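Local atomic coordinates of sporozoite surface protein 2 (Plasmodium vivax, PDB entry 4HQO), a protein that probably acts as the adhesive surface receptor that supports gliding motility of the malaria sporozoite, through a metal-binding von Willebrand factor A domain and a thrombospondin repeat. Residues N59-L64 and L109-K114; T103-A108 and V129-D134. The protein carries 4 engineered substitutions. All blocks are in the same frame, centred on the assembly; numbering follows the deposited sequence.

Interaction 1 (N59-L64 and L109-K114). With NA (sodium ion), chain G.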
loop_
_atom_site.group_PDB
_atom_site.type_symbol
_atom_site.label_atom_id
_atom_site.label_comp_id
_atom_site.label_asym_id
_atom_site.label_seq_id
_atom_site.Cartn_x
_atom_site.Cartn_y
_atom_site.Cartn_z
ATOM N N ASN A 59 3.329 1.689 6.039
ATOM C CA ASN A 59 4.761 1.642 5.743
ATOM C C ASN A 59 5.131 2.847 4.886
ATOM O O ASN A 59 4.504 3.117 3.855
ATOM C CB ASN A 59 5.151 0.368 4.989
ATOM C CG ASN A 59 4.924 -0.909 5.794
ATOM O OD1 ASN A 59 4.380 -0.894 6.909
ATOM N ND2 ASN A 59 5.335 -2.031 5.214
ATOM N N LEU A 60 6.152 3.570 5.311
ATOM C CA LEU A 60 6.538 4.799 4.643
ATOM C C LEU A 60 7.649 4.550 3.619
ATOM O O LEU A 60 8.586 3.798 3.875
ATOM C CB LEU A 60 6.991 5.826 5.692
ATOM C CG LEU A 60 7.487 7.189 5.206
ATOM C CD1 LEU A 60 6.351 7.961 4.554
ATOM C CD2 LEU A 60 8.105 7.990 6.372
ATOM N N TYR A 61 7.510 5.159 2.447
ATOM C CA TYR A 61 8.610 5.286 1.498
ATOM C C TYR A 61 8.859 6.790 1.353
ATOM O O TYR A 61 7.922 7.587 1.439
ATOM C CB TYR A 61 8.273 4.634 0.151
ATOM C CG TYR A 61 9.167 5.062 -1.002
ATOM C CD1 TYR A 61 8.896 6.222 -1.716
ATOM C CD2 TYR A 61 10.250 4.295 -1.395
ATOM C CE1 TYR A 61 9.682 6.623 -2.758
ATOM C CE2 TYR A 61 11.058 4.695 -2.456
ATOM C CZ TYR A 61 10.758 5.861 -3.132
ATOM O OH TYR A 61 11.524 6.284 -4.191
ATOM N N MET A 62 10.110 7.191 1.171
ATOM C CA MET A 62 10.379 8.618 1.033
ATOM C C MET A 62 11.447 8.897 -0.004
ATOM O O MET A 62 12.499 8.258 -0.020
ATOM C CB MET A 62 10.750 9.238 2.375
ATOM C CG MET A 62 10.855 10.763 2.374
ATOM S SD MET A 62 11.347 11.327 4.041
ATOM C CE MET A 62 10.744 13.007 4.026
ATOM N N ASN A 63 11.150 9.852 -0.882
ATOM C CA ASN A 63 12.060 10.238 -1.949
ATOM C C ASN A 63 12.205 11.747 -1.976
ATOM O O ASN A 63 11.216 12.488 -1.870
ATOM C CB ASN A 63 11.526 9.769 -3.314
ATOM C CG ASN A 63 12.589 9.781 -4.392
ATOM O OD1 ASN A 63 13.013 10.844 -4.855
ATOM N ND2 ASN A 63 13.024 8.594 -4.802
ATOM N N LEU A 64 13.438 12.196 -2.148
ATOM C CA LEU A 64 13.732 13.612 -2.285
ATOM C C LEU A 64 14.086 13.894 -3.744
ATOM O O LEU A 64 15.045 13.325 -4.279
ATOM C CB LEU A 64 14.922 13.973 -1.400
ATOM C CG LEU A 64 15.356 15.444 -1.406
ATOM C CD1 LEU A 64 14.301 16.303 -0.733
ATOM C CD2 LEU A 64 16.678 15.588 -0.692
ATOM N N LEU A 109 8.038 10.200 -9.291
ATOM C CA LEU A 109 6.778 9.486 -9.481
ATOM C C LEU A 109 7.015 8.140 -10.162
ATOM O O LEU A 109 6.323 7.157 -9.886
ATOM C CB LEU A 109 5.807 10.336 -10.297
ATOM C CG LEU A 109 5.172 11.529 -9.589
ATOM C CD1 LEU A 109 4.700 12.535 -10.620
ATOM C CD2 LEU A 109 4.002 11.068 -8.711
ATOM N N ASP A 110 8.006 8.096 -11.043
ATOM C CA ASP A 110 8.387 6.852 -11.702
ATOM C C ASP A 110 8.928 5.807 -10.726
ATOM O O ASP A 110 8.838 4.607 -10.983
ATOM C CB ASP A 110 9.424 7.105 -12.788
ATOM C CG ASP A 110 8.812 7.164 -14.164
ATOM O OD1 ASP A 110 7.802 6.459 -14.394
ATOM O OD2 ASP A 110 9.341 7.918 -15.009
ATOM N N GLU A 111 9.519 6.260 -9.626
ATOM C CA GLU A 111 9.956 5.321 -8.596
ATOM C C GLU A 111 8.759 4.540 -8.054
ATOM O O GLU A 111 8.849 3.332 -7.813
ATOM C CB GLU A 111 10.696 6.038 -7.460
ATOM C CG GLU A 111 11.968 6.759 -7.891
ATOM C CD GLU A 111 13.130 5.831 -8.234
ATOM O OE1 GLU A 111 14.260 6.342 -8.382
ATOM O OE2 GLU A 111 12.936 4.605 -8.352
ATOM N N VAL A 112 7.627 5.220 -7.900
ATOM C CA VAL A 112 6.413 4.541 -7.453
ATOM C C VAL A 112 5.954 3.517 -8.469
ATOM O O VAL A 112 5.584 2.403 -8.092
ATOM C CB VAL A 112 5.271 5.520 -7.149
ATOM C CG1 VAL A 112 4.091 4.770 -6.530
ATOM C CG2 VAL A 112 5.757 6.596 -6.195
ATOM N N GLN A 113 5.992 3.890 -9.753
ATOM C CA GLN A 113 5.665 2.964 -10.836
ATOM C C GLN A 113 6.505 1.713 -10.731
ATOM O O GLN A 113 5.999 0.601 -10.860
ATOM C CB GLN A 113 5.958 3.601 -12.195
ATOM C CG GLN A 113 4.923 4.574 -12.646
ATOM C CD GLN A 113 3.786 3.886 -13.357
ATOM O OE1 GLN A 113 3.033 3.114 -12.757
ATOM N NE2 GLN A 113 3.656 4.153 -14.647
ATOM N N LYS A 114 7.803 1.916 -10.525
ATOM C CA LYS A 114 8.762 0.820 -10.425
ATOM C C LYS A 114 8.411 -0.139 -9.271
ATOM O O LYS A 114 8.594 -1.350 -9.381
ATOM C CB LYS A 114 10.158 1.407 -10.229
ATOM C CG LYS A 114 11.310 0.542 -10.684
ATOM C CD LYS A 114 12.620 1.326 -10.547
ATOM C CE LYS A 114 12.530 2.690 -11.243
ATOM N NZ LYS A 114 13.765 3.513 -11.084
HETATM NA NA NA G . 12.971 4.675 -4.952
#
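Tyr61 OH reaches the flank of Glu111, 3.4 Å from its CB, and Asn63 ND2 lies 3.7 Å from Glu111 CG; no hydrogen bond joins the segments. Both strand side chains cross that of Glu111 at about a right angle, the Tyr61 ring being tilted 49° from the carboxylate. A sodium ion sits at the hydroxyl edge of the ring, in its plane, and is bound by Tyr61 OH at 2.3 Å. Glu111 OE2 stays 3.4 Å from that ion, too far for a ligand. The strand carrying Tyr61 belongs to the central sheet of the von Willebrand factor A fold, and helix 105-117 packs on one face of that sheet. Asn63 helps hold the phenol from its own strand: ND2 donates to Tyr61 OH at 2.8 Å, close to the amide plane. The hydroxyl oxygen thus receives an N-H while bound to the cation, which probably polarises it. On the helix, a bend at chi2 (-72°) turns the Glu111 carboxylate so that Lys114 NZ can form a salt bridge to OE2 at 3.1 Å, from above the carboxylate plane. Further out, Glu71 of the adjoining strand supplies a second sodium ligand, and His115 meets the Tyr61 ring edge-to-face.

Interaction 2 (T103-A108 and V129-D134); sequences TSMTAA and VILMTD. Engineered in segment 103-108: Ser104 (natural residue Asn). With MG (magnesium ion), chain E.
Met105 meets Leu131 and Thr133 without any flat group between them; the one planar side chain here, the Asp134 carboxylate, belongs to the metal site beyond. Its OD1 accepts a hydrogen bond from water 1 at 2.7 Å, and its OD2 is hydrogen-bonded to Ser30. In the apolar part, Met105 runs out from the first turn of helix 105-117 with CG anti to its backbone N (chi1 -180°). The extended chi1 and chi2 carry SD to 4.1 Å from Leu131 CD2, and the bend at chi3 (-61°) then turns CE to 3.2 Å from Thr133 OG1, a close packing contact rather than a hydrogen bond. CE also lies 3.8 Å from Thr133 CB, and the methionine crosses both strand side chains at about a right angle. Thr133 OG1 is satisfied by Asp26 and by the backbone N of Gly135, while Phe65 flanks Met105 and Leu131. Just before the helix, Thr103 OG1 binds magnesium at 2.2 Å; Ser28 and Ser30 are its other protein ligands, and three waters make up the six. This is the metal ion-dependent adhesion site, at the C-terminal end of the parallel strands. Direct coordination by Thr103, with Asp134 acting through water 1, is consistent with the open state of such domains: no carboxylate binds the ion directly, which would probably leave it more electrophilic toward an acidic ligand.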
loop_
_atom_site.group_PDB
_atom_site.type_symbol
_atom_site.label_atom_id
_atom_site.label_comp_id
_atom_site.label_asym_id
_atom_site.label_seq_id
_atom_site.Cartn_x
_atom_site.Cartn_y
_atom_site.Cartn_z
ATOM N N THR A 103 13.938 20.168 -11.025
ATOM C CA THR A 103 12.836 19.471 -10.355
ATOM C C THR A 103 12.452 18.160 -11.049
ATOM O O THR A 103 11.563 18.138 -11.900
ATOM C CB THR A 103 11.599 20.385 -10.287
ATOM O OG1 THR A 103 12.003 21.703 -9.894
ATOM C CG2 THR A 103 10.570 19.840 -9.297
ATOM N N SER A 104 13.131 17.076 -10.683
ATOM C CA SER A 104 12.899 15.767 -11.285
ATOM C C SER A 104 11.603 15.102 -10.793
ATOM O O SER A 104 11.626 14.024 -10.187
ATOM C CB SER A 104 14.085 14.855 -10.994
ATOM O OG SER A 104 15.245 15.316 -11.655
ATOM N N MET A 105 10.470 15.736 -11.065
ATOM C CA MET A 105 9.210 15.263 -10.489
ATOM C C MET A 105 8.733 13.963 -11.149
ATOM O O MET A 105 8.226 13.067 -10.482
ATOM C CB MET A 105 8.136 16.347 -10.593
ATOM C CG MET A 105 6.797 15.946 -10.014
ATOM S SD MET A 105 5.522 17.177 -10.313
ATOM C CE MET A 105 6.221 18.580 -9.444
ATOM N N THR A 106 8.903 13.872 -12.462
ATOM C CA THR A 106 8.511 12.680 -13.213
ATOM C C THR A 106 9.324 11.477 -12.731
ATOM O O THR A 106 8.780 10.399 -12.532
ATOM C CB THR A 106 8.726 12.886 -14.724
ATOM O OG1 THR A 106 7.849 13.920 -15.191
ATOM C CG2 THR A 106 8.482 11.577 -15.517
ATOM N N ALA A 107 10.625 11.668 -12.529
ATOM C CA ALA A 107 11.487 10.581 -12.052
ATOM C C ALA A 107 11.105 10.080 -10.646
ATOM O O ALA A 107 11.159 8.881 -10.374
ATOM C CB ALA A 107 12.969 10.991 -12.115
ATOM N N ALA A 108 10.702 10.987 -9.763
ATOM C CA ALA A 108 10.271 10.580 -8.420
ATOM C C ALA A 108 8.990 9.742 -8.488
ATOM O O ALA A 108 8.872 8.702 -7.836
ATOM C CB ALA A 108 10.065 11.803 -7.534
ATOM N N VAL A 129 0.196 8.061 -2.691
ATOM C CA VAL A 129 1.312 8.963 -2.943
ATOM C C VAL A 129 1.007 10.334 -2.376
ATOM O O VAL A 129 -0.037 10.920 -2.670
ATOM C CB VAL A 129 1.623 9.122 -4.439
ATOM C CG1 VAL A 129 2.741 10.147 -4.624
ATOM C CG2 VAL A 129 2.019 7.782 -5.053
ATOM N N ILE A 130 1.913 10.850 -1.556
ATOM C CA ILE A 130 1.807 12.242 -1.148
ATOM C C ILE A 130 2.905 13.026 -1.856
ATOM O O ILE A 130 4.090 12.785 -1.639
ATOM C CB ILE A 130 1.911 12.399 0.378
ATOM C CG1 ILE A 130 0.752 11.668 1.059
ATOM C CG2 ILE A 130 1.909 13.870 0.766
ATOM C CD1 ILE A 130 0.747 11.829 2.565
ATOM N N LEU A 131 2.499 13.938 -2.733
ATOM C CA LEU A 131 3.442 14.720 -3.525
ATOM C C LEU A 131 3.530 16.142 -2.974
ATOM O O LEU A 131 2.561 16.899 -3.044
ATOM C CB LEU A 131 3.007 14.734 -4.998
ATOM C CG LEU A 131 3.834 15.581 -5.970
ATOM C CD1 LEU A 131 5.251 15.030 -6.127
ATOM C CD2 LEU A 131 3.114 15.665 -7.327
ATOM N N MET A 132 4.684 16.496 -2.409
ATOM C CA MET A 132 4.883 17.837 -1.860
ATOM C C MET A 132 5.711 18.662 -2.825
ATOM O O MET A 132 6.889 18.368 -3.024
ATOM C CB MET A 132 5.607 17.774 -0.511
ATOM C CG MET A 132 4.802 17.161 0.600
ATOM S SD MET A 132 5.758 16.992 2.118
ATOM C CE MET A 132 6.351 18.639 2.335
ATOM N N THR A 133 5.115 19.703 -3.404
ATOM C CA THR A 133 5.793 20.462 -4.452
ATOM C C THR A 133 5.225 21.878 -4.620
ATOM O O THR A 133 4.117 22.163 -4.165
ATOM C CB THR A 133 5.719 19.697 -5.798
ATOM O OG1 THR A 133 6.484 20.377 -6.804
ATOM C CG2 THR A 133 4.260 19.564 -6.255
ATOM N N ASP A 134 6.000 22.763 -5.251
ATOM C CA ASP A 134 5.487 24.060 -5.700
ATOM C C ASP A 134 4.867 23.958 -7.099
ATOM O O ASP A 134 4.338 24.929 -7.630
ATOM C CB ASP A 134 6.579 25.141 -5.684
ATOM C CG ASP A 134 7.706 24.868 -6.673
ATOM O OD1 ASP A 134 7.659 23.859 -7.421
ATOM O OD2 ASP A 134 8.652 25.684 -6.702
HETATM MG MG MG E . 11.791 23.609 -8.816
HETATM O O HOH W 1 9.947 22.673 -8.185
HETATM O O HOH W 2 11.389 24.376 -10.757
HETATM O O HOH W 3 13.694 24.607 -9.197
#

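Interactions 1 and 2 both pack helix 105-117 against the same mixed sheet, 59-64 being part of one strand and 129-134 of another, with strand 19-26 between those two. Their centres are 10 Å apart, and they touch directly where Val112 CG1 comes 3.9 Å from Val129 CG2. Each contact is largely buried, but Glu111 in interaction 1 is partly exposed, whereas all three touching residues of interaction 2 are buried. The chemistry differs accordingly: polar and charged groups gather round a sodium ion held by two side chains in interaction 1, while in interaction 2 sulfur and methyl groups pack near, but not touching, the hydrated magnesium ion.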